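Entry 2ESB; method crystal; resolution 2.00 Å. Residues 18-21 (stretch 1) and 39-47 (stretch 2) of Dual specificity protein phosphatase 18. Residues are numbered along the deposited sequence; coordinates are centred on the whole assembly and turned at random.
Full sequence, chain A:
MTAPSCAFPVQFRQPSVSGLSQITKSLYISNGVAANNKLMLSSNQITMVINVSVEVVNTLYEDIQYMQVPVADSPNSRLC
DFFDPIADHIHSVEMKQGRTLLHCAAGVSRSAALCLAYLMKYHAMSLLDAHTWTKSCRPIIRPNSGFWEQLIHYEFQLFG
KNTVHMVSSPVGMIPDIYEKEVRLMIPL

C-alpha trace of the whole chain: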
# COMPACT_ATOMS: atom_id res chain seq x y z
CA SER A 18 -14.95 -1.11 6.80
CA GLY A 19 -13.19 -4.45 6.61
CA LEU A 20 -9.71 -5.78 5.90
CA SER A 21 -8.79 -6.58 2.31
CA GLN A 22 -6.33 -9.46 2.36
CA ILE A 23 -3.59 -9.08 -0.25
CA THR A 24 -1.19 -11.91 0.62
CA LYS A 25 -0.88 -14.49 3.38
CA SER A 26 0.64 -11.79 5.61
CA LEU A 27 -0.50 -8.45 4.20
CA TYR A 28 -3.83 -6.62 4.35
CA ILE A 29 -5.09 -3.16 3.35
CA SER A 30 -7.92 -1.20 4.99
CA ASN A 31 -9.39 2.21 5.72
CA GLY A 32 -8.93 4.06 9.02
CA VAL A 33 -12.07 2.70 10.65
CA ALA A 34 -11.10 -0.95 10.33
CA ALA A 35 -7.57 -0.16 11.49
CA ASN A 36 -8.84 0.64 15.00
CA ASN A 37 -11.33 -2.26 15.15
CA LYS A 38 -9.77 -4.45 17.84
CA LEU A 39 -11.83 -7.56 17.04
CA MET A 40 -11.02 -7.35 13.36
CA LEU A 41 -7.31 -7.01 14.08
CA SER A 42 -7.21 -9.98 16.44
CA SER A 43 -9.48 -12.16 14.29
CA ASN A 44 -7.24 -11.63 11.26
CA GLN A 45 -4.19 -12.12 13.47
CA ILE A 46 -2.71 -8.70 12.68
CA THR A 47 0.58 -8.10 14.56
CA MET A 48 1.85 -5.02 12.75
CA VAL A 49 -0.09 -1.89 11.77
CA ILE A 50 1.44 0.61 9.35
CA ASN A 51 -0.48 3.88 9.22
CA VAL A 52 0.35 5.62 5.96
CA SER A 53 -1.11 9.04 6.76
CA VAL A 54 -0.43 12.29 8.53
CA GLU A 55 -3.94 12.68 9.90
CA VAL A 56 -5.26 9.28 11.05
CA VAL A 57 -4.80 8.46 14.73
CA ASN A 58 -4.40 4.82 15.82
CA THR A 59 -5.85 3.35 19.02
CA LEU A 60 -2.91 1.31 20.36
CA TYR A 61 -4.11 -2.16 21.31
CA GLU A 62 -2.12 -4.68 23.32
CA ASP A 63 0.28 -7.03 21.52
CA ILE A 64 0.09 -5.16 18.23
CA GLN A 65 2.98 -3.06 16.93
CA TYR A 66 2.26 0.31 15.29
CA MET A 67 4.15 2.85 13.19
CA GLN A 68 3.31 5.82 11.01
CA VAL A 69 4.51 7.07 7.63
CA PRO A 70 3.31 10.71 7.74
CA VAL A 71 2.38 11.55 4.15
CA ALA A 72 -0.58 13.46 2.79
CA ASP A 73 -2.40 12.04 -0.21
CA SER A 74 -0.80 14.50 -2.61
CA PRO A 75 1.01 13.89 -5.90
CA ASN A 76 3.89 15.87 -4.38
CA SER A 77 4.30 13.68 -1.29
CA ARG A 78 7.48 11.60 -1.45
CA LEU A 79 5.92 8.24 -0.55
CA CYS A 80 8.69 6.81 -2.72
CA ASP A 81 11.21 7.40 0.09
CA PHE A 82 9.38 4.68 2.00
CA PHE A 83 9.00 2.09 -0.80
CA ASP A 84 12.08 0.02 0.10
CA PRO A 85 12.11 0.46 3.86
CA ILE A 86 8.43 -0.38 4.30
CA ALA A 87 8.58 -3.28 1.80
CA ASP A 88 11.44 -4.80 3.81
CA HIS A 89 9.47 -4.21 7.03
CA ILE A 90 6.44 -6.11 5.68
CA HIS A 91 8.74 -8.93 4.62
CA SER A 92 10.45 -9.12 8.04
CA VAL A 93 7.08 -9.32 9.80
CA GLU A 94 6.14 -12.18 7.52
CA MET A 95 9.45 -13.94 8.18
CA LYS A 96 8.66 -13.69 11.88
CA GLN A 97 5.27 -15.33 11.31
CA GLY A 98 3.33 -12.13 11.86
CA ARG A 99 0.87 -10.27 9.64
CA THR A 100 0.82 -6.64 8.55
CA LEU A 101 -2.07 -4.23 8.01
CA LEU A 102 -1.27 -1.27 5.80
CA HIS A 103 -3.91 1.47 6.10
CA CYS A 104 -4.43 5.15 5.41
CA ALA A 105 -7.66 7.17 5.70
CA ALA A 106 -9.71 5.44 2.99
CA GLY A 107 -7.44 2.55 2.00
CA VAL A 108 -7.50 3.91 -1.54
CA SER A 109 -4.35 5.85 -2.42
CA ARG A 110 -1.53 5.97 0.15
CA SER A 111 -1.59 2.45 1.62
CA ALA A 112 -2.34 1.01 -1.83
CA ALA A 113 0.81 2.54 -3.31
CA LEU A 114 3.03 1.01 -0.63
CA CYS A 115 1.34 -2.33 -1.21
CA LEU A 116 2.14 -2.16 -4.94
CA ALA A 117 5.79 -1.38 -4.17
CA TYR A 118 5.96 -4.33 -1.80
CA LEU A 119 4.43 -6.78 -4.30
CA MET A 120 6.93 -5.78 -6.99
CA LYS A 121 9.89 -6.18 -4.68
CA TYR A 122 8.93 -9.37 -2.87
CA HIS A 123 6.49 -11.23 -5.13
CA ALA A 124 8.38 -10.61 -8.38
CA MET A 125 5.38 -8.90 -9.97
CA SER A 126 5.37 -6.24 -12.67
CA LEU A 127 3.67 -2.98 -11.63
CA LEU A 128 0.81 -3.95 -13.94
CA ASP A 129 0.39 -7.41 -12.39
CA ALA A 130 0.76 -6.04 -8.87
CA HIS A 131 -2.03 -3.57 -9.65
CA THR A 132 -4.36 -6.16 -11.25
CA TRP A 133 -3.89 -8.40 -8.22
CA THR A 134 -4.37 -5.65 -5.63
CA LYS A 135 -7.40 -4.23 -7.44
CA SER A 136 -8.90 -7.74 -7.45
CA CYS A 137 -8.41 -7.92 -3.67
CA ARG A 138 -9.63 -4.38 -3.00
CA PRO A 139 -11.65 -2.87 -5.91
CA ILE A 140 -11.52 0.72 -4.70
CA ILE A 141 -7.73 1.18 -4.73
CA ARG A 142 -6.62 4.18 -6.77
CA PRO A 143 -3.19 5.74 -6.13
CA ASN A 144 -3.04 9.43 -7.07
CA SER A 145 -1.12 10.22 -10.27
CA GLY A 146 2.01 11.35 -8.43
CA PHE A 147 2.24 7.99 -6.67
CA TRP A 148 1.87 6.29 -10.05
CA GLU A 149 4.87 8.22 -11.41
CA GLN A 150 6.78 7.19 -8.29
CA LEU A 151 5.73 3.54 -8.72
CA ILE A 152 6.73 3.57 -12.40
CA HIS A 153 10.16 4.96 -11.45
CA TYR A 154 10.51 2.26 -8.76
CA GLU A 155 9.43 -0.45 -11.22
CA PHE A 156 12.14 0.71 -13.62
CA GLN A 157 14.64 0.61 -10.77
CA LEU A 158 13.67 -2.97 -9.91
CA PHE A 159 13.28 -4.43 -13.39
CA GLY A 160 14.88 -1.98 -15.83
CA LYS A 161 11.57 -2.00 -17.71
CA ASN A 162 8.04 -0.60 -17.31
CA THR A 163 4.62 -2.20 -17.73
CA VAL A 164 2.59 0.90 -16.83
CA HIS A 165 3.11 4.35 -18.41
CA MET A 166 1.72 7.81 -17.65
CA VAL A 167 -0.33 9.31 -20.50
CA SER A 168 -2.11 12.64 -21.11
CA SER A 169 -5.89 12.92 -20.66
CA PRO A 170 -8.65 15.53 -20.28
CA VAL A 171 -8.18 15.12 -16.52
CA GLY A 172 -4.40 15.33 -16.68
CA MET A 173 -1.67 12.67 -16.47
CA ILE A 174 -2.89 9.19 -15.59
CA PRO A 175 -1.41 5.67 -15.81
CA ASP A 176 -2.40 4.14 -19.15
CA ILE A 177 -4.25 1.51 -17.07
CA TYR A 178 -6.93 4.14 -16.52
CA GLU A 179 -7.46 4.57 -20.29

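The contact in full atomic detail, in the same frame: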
# COMPACT_ATOMS: atom_id res chain seq x y z
N SER A 18 -16.23 -1.36 6.07
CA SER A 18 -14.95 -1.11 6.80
C SER A 18 -14.30 -2.40 7.26
O SER A 18 -14.21 -2.68 8.45
CB SER A 18 -15.21 -0.20 8.02
OG SER A 18 -15.57 1.11 7.61
N GLY A 19 -13.84 -3.19 6.29
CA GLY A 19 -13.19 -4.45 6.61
C GLY A 19 -11.74 -4.48 6.14
O GLY A 19 -11.22 -3.49 5.61
N LEU A 20 -11.09 -5.62 6.32
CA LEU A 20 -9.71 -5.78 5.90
C LEU A 20 -9.63 -6.52 4.58
O LEU A 20 -10.18 -7.62 4.45
CB LEU A 20 -8.92 -6.56 6.95
CG LEU A 20 -8.22 -5.80 8.08
CD1 LEU A 20 -9.13 -4.74 8.68
CD2 LEU A 20 -7.78 -6.81 9.13
N SER A 21 -8.96 -5.93 3.60
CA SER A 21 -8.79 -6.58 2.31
C SER A 21 -7.47 -7.35 2.36
O SER A 21 -6.39 -6.76 2.45
CB SER A 21 -8.73 -5.54 1.19
OG SER A 21 -9.90 -4.72 1.19
N LEU A 39 -11.41 -6.21 17.39
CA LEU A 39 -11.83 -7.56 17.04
C LEU A 39 -11.35 -8.00 15.67
O LEU A 39 -10.93 -9.14 15.47
CB LEU A 39 -13.35 -7.69 17.09
CG LEU A 39 -13.97 -7.77 18.49
CD1 LEU A 39 -15.48 -7.90 18.37
CD2 LEU A 39 -13.38 -8.96 19.22
N MET A 40 -11.43 -7.07 14.72
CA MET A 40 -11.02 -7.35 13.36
C MET A 40 -9.52 -7.59 13.28
O MET A 40 -9.05 -8.43 12.52
CB MET A 40 -11.40 -6.19 12.45
CG MET A 40 -11.40 -6.55 10.99
SD MET A 40 -12.28 -5.32 10.04
CE MET A 40 -13.95 -5.76 10.44
N LEU A 41 -8.76 -6.84 14.07
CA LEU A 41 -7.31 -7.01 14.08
C LEU A 41 -6.96 -8.38 14.67
O LEU A 41 -6.18 -9.14 14.10
CB LEU A 41 -6.65 -5.91 14.91
CG LEU A 41 -6.79 -4.49 14.35
CD1 LEU A 41 -6.21 -3.50 15.34
CD2 LEU A 41 -6.09 -4.38 12.99
N SER A 42 -7.53 -8.70 15.82
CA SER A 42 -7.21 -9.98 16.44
C SER A 42 -7.72 -11.18 15.63
O SER A 42 -7.01 -12.18 15.50
CB SER A 42 -7.74 -10.03 17.88
OG SER A 42 -9.13 -9.80 17.92
N SER A 43 -8.91 -11.06 15.06
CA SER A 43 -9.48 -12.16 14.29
C SER A 43 -8.70 -12.45 13.00
O SER A 43 -8.71 -13.57 12.50
CB SER A 43 -10.94 -11.87 13.95
OG SER A 43 -11.04 -10.96 12.88
N ASN A 44 -8.03 -11.44 12.46
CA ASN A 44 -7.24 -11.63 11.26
C ASN A 44 -5.77 -11.78 11.65
O ASN A 44 -4.88 -11.74 10.81
CB ASN A 44 -7.41 -10.45 10.30
CG ASN A 44 -8.75 -10.47 9.60
OD1 ASN A 44 -8.92 -11.16 8.60
ND2 ASN A 44 -9.72 -9.73 10.14
N GLN A 45 -5.54 -11.93 12.95
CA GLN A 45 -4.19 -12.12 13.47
C GLN A 45 -3.19 -11.05 13.04
O GLN A 45 -2.04 -11.36 12.71
CB GLN A 45 -3.68 -13.50 13.08
CG GLN A 45 -4.38 -14.64 13.80
CD GLN A 45 -3.92 -16.00 13.32
OE1 GLN A 45 -4.41 -16.53 12.32
NE2 GLN A 45 -2.96 -16.57 14.03
N ILE A 46 -3.61 -9.79 13.05
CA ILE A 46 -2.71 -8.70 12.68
C ILE A 46 -1.72 -8.42 13.83
O ILE A 46 -2.14 -8.23 14.98
CB ILE A 46 -3.48 -7.40 12.38
CG1 ILE A 46 -4.53 -7.63 11.29
CG2 ILE A 46 -2.50 -6.31 11.94
CD1 ILE A 46 -3.96 -8.19 9.99
N THR A 47 -0.43 -8.35 13.53
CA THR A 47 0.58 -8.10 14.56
C THR A 47 1.34 -6.80 14.34
O THR A 47 2.03 -6.32 15.23
CB THR A 47 1.63 -9.23 14.63
OG1 THR A 47 2.26 -9.39 13.36
CG2 THR A 47 0.97 -10.54 15.03
O HOH W 1 -10.06 -10.35 5.84

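How do the two backbones lie with respect to each other? Stretch 1 is an irregular segment, while stretch 2 carries the last residues of a helix, 39-43, and the turn that follows. The chains do not come close: the nearest pair of CA atoms, Gly19 CA and Met40 CA, is 7.7 Å apart, and no direct hydrogen bond joins the stretches. Side chains must therefore fill the gap. The helix ends in an orderly way, with Ser43 N hydrogen-bonded to Leu39 O at 2.8 Å and Asn44 N to Met40 O at 3.2 Å. Asn44 is the first residue to leave helical angles, and Ile46 N then hydrogen-bonds to Leu41 O at 2.9 Å, folding the turn back on the helix.

Which side chain does most to bridge that gap? Leu20 has the largest covered area of any residue here, 95 Å² out of 223 Å² buried on both sides together. Its CA-to-CB bond points toward stretch 2, and its two methyls spread over different parts of stretch 2. Leu20 CD1 lies 3.5 Å from Met40 SD, whereas Leu20 CD2 packs 4.0 Å from Ile46 CG1 and 3.6 Å from Asn44 ND2. A branched apolar side chain suits this place because it can touch the helix and the turn at once.

What does Met40 offer in return? Its CB also points toward stretch 1, and with chi1 and chi2 both t the chain extends outward before chi3, in m, turns the terminal methyl. The sulfur thus meets three successive residues: besides touching Leu20, Met40 SD lies 3.6 Å from Ser18 O and 3.7 Å from Gly19 CA. These are packing contacts, and a long, unbranched side chain is well fitted to make them. Gly19 presents bare backbone to the sulfur, although the space there would accommodate a CB.

How are the polar groups beside this apolar patch satisfied? Asn44 ND2 donates to Met40 O at 2.8 Å in a nearly straight bond, so the amide is tied back to the helix even as it lies against the Leu20 methyl. At the other end of the amide, water 1 donates to Asn44 OD1 at 3.1 Å and to Leu20 O, also at 3.1 Å, making a bridge between the stretches. Asparagine thus serves both needs, its nitrogen securing the helix end and its oxygen sharing a water with the facing backbone. Ile46, buried behind, gives Leu20 an apolar surface to rest on.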